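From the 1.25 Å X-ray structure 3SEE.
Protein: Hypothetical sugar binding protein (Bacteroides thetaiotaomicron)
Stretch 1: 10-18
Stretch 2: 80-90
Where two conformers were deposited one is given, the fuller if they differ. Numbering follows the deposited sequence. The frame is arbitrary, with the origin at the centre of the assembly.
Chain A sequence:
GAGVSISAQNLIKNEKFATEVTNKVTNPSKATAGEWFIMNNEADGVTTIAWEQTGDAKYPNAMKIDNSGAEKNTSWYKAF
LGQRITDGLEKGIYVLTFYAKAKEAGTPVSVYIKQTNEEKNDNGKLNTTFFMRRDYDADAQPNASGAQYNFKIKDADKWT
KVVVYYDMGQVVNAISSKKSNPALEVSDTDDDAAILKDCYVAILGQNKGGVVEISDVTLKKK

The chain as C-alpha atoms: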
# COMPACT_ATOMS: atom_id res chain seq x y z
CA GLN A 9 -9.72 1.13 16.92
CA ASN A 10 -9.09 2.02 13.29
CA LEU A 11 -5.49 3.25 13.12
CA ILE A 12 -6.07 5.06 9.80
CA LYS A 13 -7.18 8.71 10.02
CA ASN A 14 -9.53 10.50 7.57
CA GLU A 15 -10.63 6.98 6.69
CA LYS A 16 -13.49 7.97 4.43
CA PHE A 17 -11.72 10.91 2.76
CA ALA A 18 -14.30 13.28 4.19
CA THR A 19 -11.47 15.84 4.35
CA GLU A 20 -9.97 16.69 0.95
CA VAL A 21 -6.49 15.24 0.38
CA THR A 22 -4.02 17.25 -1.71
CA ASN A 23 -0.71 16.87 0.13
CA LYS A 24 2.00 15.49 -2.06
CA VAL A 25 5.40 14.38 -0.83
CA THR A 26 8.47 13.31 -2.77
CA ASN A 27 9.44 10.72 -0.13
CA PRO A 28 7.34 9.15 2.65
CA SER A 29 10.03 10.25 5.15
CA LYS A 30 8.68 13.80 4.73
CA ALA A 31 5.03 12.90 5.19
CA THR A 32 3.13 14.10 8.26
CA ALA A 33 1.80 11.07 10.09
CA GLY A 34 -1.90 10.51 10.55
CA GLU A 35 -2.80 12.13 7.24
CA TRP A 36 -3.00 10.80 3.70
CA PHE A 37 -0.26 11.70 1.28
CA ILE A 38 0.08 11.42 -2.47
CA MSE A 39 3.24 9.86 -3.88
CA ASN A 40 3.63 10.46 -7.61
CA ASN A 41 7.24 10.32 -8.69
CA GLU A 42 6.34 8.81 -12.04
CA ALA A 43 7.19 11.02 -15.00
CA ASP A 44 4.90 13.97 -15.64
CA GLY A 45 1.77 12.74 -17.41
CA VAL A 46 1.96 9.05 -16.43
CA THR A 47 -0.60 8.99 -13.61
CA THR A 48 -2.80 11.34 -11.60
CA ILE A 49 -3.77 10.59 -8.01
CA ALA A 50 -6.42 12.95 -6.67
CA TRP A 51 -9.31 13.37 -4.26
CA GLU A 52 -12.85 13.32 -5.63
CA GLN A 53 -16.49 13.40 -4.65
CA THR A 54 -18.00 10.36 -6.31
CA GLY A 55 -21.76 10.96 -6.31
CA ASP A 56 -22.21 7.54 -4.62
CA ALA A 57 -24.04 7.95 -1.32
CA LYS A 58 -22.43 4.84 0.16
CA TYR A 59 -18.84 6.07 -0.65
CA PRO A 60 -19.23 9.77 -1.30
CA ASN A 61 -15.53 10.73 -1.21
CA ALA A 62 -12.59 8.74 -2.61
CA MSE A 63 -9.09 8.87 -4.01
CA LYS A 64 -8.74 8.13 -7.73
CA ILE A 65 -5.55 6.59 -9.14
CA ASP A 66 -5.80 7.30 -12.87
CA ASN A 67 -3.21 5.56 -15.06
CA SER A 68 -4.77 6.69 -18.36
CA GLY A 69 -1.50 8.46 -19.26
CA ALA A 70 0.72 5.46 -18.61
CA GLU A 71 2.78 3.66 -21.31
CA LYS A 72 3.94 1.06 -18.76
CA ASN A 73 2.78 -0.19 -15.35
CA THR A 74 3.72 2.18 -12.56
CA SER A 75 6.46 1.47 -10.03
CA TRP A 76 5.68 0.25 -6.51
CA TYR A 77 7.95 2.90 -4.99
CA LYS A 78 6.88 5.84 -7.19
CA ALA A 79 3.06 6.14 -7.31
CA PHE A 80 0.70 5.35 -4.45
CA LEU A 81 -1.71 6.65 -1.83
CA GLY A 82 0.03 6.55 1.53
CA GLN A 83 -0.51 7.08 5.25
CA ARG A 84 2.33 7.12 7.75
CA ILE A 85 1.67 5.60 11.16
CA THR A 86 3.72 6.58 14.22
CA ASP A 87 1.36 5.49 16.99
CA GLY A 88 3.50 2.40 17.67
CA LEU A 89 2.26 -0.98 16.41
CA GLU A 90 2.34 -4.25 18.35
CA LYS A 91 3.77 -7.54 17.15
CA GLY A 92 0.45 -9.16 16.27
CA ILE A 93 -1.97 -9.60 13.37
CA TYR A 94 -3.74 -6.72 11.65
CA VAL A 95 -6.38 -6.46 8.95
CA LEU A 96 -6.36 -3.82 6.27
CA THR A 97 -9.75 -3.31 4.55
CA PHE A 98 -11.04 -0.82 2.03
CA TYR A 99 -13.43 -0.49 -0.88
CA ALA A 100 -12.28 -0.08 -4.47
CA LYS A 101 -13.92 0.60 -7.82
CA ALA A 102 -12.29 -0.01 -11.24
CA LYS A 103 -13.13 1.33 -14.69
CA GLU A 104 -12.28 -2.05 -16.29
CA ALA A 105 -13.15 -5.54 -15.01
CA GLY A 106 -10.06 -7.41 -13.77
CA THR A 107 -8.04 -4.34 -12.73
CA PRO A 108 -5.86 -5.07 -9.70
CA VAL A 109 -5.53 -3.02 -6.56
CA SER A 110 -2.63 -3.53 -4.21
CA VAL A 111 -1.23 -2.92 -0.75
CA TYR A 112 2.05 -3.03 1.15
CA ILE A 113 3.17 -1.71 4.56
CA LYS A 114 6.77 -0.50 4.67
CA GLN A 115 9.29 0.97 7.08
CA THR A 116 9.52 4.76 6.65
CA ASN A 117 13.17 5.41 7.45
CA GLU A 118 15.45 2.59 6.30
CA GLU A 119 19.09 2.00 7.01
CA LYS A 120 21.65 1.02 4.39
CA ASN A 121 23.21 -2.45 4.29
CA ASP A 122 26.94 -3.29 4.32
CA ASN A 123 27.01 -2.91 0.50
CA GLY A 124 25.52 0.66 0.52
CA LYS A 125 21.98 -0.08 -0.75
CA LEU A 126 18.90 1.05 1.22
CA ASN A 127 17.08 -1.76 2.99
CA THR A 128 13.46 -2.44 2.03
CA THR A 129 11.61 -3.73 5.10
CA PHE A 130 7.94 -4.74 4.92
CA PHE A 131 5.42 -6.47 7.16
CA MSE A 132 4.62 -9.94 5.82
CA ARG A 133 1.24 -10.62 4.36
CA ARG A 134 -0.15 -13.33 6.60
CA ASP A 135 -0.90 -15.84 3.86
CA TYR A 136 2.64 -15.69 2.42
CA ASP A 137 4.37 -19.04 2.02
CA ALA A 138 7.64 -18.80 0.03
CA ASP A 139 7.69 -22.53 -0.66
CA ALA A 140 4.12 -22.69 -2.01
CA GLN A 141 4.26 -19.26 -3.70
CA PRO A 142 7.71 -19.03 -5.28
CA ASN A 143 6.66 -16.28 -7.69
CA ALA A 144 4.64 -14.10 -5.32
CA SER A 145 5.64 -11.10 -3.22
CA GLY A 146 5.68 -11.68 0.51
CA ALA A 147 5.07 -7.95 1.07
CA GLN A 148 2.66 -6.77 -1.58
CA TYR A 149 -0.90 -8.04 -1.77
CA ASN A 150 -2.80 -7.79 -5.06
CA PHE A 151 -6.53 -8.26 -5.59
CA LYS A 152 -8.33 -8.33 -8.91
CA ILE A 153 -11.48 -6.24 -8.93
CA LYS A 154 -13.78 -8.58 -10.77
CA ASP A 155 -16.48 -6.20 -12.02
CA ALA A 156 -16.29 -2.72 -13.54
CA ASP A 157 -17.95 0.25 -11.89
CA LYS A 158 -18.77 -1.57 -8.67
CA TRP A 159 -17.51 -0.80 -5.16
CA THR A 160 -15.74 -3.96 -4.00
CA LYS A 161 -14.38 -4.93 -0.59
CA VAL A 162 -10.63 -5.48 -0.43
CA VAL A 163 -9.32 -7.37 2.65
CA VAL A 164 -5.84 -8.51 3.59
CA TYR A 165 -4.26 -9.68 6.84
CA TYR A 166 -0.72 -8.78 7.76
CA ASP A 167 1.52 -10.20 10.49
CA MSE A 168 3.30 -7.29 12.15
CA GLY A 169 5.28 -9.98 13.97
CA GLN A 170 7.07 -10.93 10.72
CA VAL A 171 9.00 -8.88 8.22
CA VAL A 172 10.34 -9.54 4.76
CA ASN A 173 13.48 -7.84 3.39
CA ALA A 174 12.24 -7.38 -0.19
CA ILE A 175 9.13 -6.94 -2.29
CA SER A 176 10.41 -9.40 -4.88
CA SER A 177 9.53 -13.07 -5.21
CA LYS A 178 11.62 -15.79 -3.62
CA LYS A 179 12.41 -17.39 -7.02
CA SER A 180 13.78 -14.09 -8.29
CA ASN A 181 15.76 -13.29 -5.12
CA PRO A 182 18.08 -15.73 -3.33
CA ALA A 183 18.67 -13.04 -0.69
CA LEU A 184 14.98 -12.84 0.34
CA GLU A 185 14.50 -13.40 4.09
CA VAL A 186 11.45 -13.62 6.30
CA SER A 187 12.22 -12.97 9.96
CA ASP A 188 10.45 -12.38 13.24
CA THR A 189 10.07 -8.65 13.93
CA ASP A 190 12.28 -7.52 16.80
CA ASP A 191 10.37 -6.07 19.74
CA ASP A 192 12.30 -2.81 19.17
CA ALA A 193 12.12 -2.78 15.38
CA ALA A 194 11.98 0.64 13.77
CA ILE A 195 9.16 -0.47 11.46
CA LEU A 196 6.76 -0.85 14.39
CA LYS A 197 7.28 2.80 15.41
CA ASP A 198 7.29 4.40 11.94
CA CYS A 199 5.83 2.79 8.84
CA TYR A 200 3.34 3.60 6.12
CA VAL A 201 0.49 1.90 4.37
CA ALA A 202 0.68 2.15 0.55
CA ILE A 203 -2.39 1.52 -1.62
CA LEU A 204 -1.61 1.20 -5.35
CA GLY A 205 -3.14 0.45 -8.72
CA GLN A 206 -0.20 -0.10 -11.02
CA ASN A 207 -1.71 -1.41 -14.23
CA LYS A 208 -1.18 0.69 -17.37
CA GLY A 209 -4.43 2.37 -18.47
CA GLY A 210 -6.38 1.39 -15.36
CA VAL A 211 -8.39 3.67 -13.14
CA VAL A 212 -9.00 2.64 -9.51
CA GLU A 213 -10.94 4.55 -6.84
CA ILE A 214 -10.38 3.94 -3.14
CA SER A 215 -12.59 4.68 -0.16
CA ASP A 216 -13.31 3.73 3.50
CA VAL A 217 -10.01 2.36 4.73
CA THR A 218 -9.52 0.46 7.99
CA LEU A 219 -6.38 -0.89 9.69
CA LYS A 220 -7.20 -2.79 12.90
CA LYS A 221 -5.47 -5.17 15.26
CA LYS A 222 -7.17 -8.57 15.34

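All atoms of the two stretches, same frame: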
# COMPACT_ATOMS: atom_id res chain seq x y z
N ASN A 10 -9.72 1.78 14.60
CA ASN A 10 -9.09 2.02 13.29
C ASN A 10 -7.88 2.94 13.45
O ASN A 10 -8.00 4.06 13.99
CB ASN A 10 -10.12 2.66 12.36
CG ASN A 10 -9.65 2.76 10.92
OD1 ASN A 10 -8.52 2.37 10.60
ND2 ASN A 10 -10.51 3.28 10.04
N LEU A 11 -6.71 2.49 13.00
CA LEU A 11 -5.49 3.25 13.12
C LEU A 11 -5.30 4.25 11.97
O LEU A 11 -4.42 5.09 12.02
CB LEU A 11 -4.32 2.27 13.23
CG LEU A 11 -4.53 1.28 14.37
CD1 LEU A 11 -3.53 0.14 14.36
CD2 LEU A 11 -4.49 2.02 15.70
N ILE A 12 -6.13 4.13 10.94
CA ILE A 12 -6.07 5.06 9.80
C ILE A 12 -6.99 6.24 10.09
O ILE A 12 -8.10 6.05 10.53
CB ILE A 12 -6.54 4.32 8.52
CG1 ILE A 12 -5.49 3.28 8.10
CG2 ILE A 12 -6.86 5.30 7.38
CD1 ILE A 12 -4.27 3.85 7.51
N LYS A 13 -6.47 7.43 9.85
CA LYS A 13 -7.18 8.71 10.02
C LYS A 13 -7.76 9.18 8.68
O LYS A 13 -7.28 8.81 7.62
CB LYS A 13 -6.20 9.77 10.52
CG LYS A 13 -5.48 9.41 11.83
CD LYS A 13 -6.48 9.16 12.95
N ASN A 14 -8.82 10.01 8.75
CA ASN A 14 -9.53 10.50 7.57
C ASN A 14 -9.86 9.29 6.67
O ASN A 14 -9.66 9.30 5.46
CB ASN A 14 -8.73 11.56 6.81
CG ASN A 14 -9.52 12.25 5.71
OD1 ASN A 14 -10.76 12.30 5.75
ND2 ASN A 14 -8.80 12.81 4.72
N GLU A 15 -10.46 8.30 7.30
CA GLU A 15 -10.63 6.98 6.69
C GLU A 15 -11.60 6.93 5.55
O GLU A 15 -11.54 6.04 4.73
CB GLU A 15 -11.01 5.98 7.77
CG GLU A 15 -12.39 6.10 8.35
CD GLU A 15 -12.63 7.25 9.31
OE1 GLU A 15 -11.70 7.97 9.77
OE2 GLU A 15 -13.85 7.38 9.63
N LYS A 16 -12.51 7.90 5.51
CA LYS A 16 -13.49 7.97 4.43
C LYS A 16 -13.24 9.15 3.50
O LYS A 16 -14.07 9.46 2.64
CB LYS A 16 -14.92 7.99 4.99
CG LYS A 16 -15.34 6.61 5.52
CD LYS A 16 -16.67 6.66 6.20
CE LYS A 16 -17.14 5.31 6.63
NZ LYS A 16 -16.25 4.66 7.65
N PHE A 17 -12.09 9.79 3.64
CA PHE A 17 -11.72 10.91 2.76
C PHE A 17 -12.73 12.03 2.84
O PHE A 17 -12.89 12.80 1.92
CB PHE A 17 -11.48 10.43 1.33
CG PHE A 17 -10.45 9.34 1.27
CD1 PHE A 17 -9.10 9.63 1.39
CD2 PHE A 17 -10.82 8.02 1.14
CE1 PHE A 17 -8.15 8.62 1.39
CE2 PHE A 17 -9.87 7.01 1.16
CZ PHE A 17 -8.54 7.33 1.29
N ALA A 18 -13.38 12.16 4.00
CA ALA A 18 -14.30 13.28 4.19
C ALA A 18 -13.60 14.63 4.12
O ALA A 18 -14.22 15.62 3.71
CB ALA A 18 -15.05 13.13 5.51
N PHE A 80 1.60 5.99 -5.38
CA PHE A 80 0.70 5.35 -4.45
C PHE A 80 0.04 6.37 -3.54
O PHE A 80 0.52 7.50 -3.41
CB PHE A 80 1.39 4.24 -3.62
CG PHE A 80 2.61 4.68 -2.87
CD1 PHE A 80 3.87 4.60 -3.44
CD2 PHE A 80 2.51 5.07 -1.55
CE1 PHE A 80 5.00 4.95 -2.70
CE2 PHE A 80 3.64 5.42 -0.83
CZ PHE A 80 4.88 5.35 -1.40
N LEU A 81 -1.07 5.95 -2.92
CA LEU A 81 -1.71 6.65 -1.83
C LEU A 81 -1.13 6.11 -0.53
O LEU A 81 -1.12 4.90 -0.34
CB LEU A 81 -3.20 6.37 -1.92
CG LEU A 81 -4.05 6.88 -0.76
CD1 LEU A 81 -4.09 8.41 -0.72
CD2 LEU A 81 -5.45 6.26 -0.80
N GLY A 82 -0.64 7.00 0.32
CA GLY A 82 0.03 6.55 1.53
C GLY A 82 -0.50 7.17 2.81
O GLY A 82 -1.06 8.27 2.81
N GLN A 83 -0.31 6.47 3.93
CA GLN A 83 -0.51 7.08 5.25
C GLN A 83 0.52 6.53 6.21
O GLN A 83 0.61 5.32 6.41
CB GLN A 83 -1.93 6.87 5.77
CG GLN A 83 -2.13 7.58 7.12
CD GLN A 83 -3.56 7.78 7.58
OE1 GLN A 83 -3.80 7.63 8.77
NE2 GLN A 83 -4.49 8.16 6.69
N ARG A 84 1.30 7.44 6.78
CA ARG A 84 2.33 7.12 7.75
C ARG A 84 1.73 6.96 9.14
O ARG A 84 0.86 7.76 9.53
CB ARG A 84 3.40 8.22 7.71
CG ARG A 84 4.61 8.04 8.58
CD ARG A 84 5.51 9.23 8.40
NE ARG A 84 6.74 9.12 9.17
CZ ARG A 84 7.74 9.97 9.05
NH1 ARG A 84 7.65 11.04 8.26
NH2 ARG A 84 8.87 9.77 9.70
N ILE A 85 2.19 5.94 9.84
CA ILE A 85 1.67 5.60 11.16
C ILE A 85 2.82 5.58 12.17
O ILE A 85 3.76 4.82 12.03
CB ILE A 85 0.98 4.22 11.14
CG1 ILE A 85 -0.15 4.21 10.09
CG2 ILE A 85 0.45 3.88 12.55
CD1 ILE A 85 -0.86 2.88 9.97
N THR A 86 2.71 6.44 13.17
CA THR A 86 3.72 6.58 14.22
C THR A 86 3.13 6.33 15.61
O THR A 86 3.77 6.64 16.59
CB THR A 86 4.43 7.95 14.16
OG1 THR A 86 3.44 8.99 14.21
CG2 THR A 86 5.24 8.06 12.88
N ASP A 87 1.95 5.75 15.68
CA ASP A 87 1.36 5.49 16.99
C ASP A 87 2.03 4.35 17.76
O ASP A 87 1.89 4.28 19.00
CB ASP A 87 -0.14 5.35 16.87
CG ASP A 87 -0.83 6.70 16.55
OD1 ASP A 87 -0.51 7.82 17.12
OD2 ASP A 87 -1.71 6.65 15.69
N GLY A 88 2.79 3.51 17.06
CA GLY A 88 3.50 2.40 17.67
C GLY A 88 2.64 1.15 17.58
O GLY A 88 1.70 0.96 18.35
N LEU A 89 2.98 0.29 16.64
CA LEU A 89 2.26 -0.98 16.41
C LEU A 89 2.80 -2.07 17.33
O LEU A 89 3.95 -2.07 17.71
CB LEU A 89 2.41 -1.41 14.96
CG LEU A 89 1.86 -0.44 13.93
CD1 LEU A 89 2.17 -0.96 12.54
CD2 LEU A 89 0.35 -0.23 14.10
N GLU A 90 1.97 -3.08 17.55
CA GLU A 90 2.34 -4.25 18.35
C GLU A 90 2.71 -5.39 17.42
O GLU A 90 2.18 -5.49 16.30
CB GLU A 90 1.15 -4.65 19.24
CG GLU A 90 0.78 -3.64 20.34
CD GLU A 90 -0.57 -3.94 21.02
OE1 GLU A 90 -0.63 -4.87 21.86
OE2 GLU A 90 -1.59 -3.25 20.71
O HOH W 1 -2.81 6.95 11.26
O HOH W 2 -3.88 6.21 14.52

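Residues 80-85 are the end of a strand that begins earlier in the chain, and residues 10-18, which contain no regular helix or strand, lie along one side of it. The two backbones stay well apart: the CA atoms of I12 and Q83 are 7.5 Å from each other, those of L11 and I85 7.8 Å. The gap is therefore bridged by side chains and water, and no backbone-to-backbone hydrogen bond crosses it.

The alternation of the strand decides which residues take part. L81, Q83 and I85 direct their CA-to-CB bonds toward stretch 1, whereas R84 points away and is hydrogen-bonded elsewhere in the structure. F80, the first residue of stretch 2, is out of reach. L81 makes the first contact, with its CD2 3.9 Å from CZ of F17. Two buried apolar groups meet here, and the branched leucine offers a methyl to the tip of the aromatic ring. F17 closes a type I turn that begins at N14, held by a backbone hydrogen bond from F17 N to N14 O (3.1 Å).

G82 follows, out of reach of stretch 1. A CB at this position would be crowded by CE2 of F80, at 3.4 Å, so the absence of a side chain spares the strand that conflict.

Q83 is the centre of the contact. Its extended side chain (chi1 and chi2 both t) carries the amide to the backbone of K13, where it accepts from K13 N through OE1 (2.9 Å) and donates from NE2 to K13 O (3.0 Å). Both bonds are nearly linear. A primary amide suits this task because it holds an acceptor and a donor side by side, matching the NH and carbonyl of a single residue; with Q83 buried, that pairing also satisfies polar atoms that would be costly to leave unpaired. The aliphatic side chain of I12 packs against the same amide, its CG2 3.8 Å from Q83 NE2. Water 1 adds a further link, donating to both Q83 OE1 (2.8 Å) and L11 O (2.6 Å).

At I85 the chemistry turns apolar again: its CD1 lies 4.3 Å from CD1 of I12, a looser methyl-to-methyl contact between two buried isoleucines.

Beyond the strand the chain turns through exposed residues. D87 reaches stretch 1 through water 2, which donates to D87 OD2 (2.5 Å) and to L11 O (2.8 Å), a fitting role for a carboxylate. At G88 the backbone angles would jam a CB against the preceding carbonyl, which calls for glycine. L89 then brings its CD2 to 3.9 Å from CD1 of L11, ending the contact with a leucine pair.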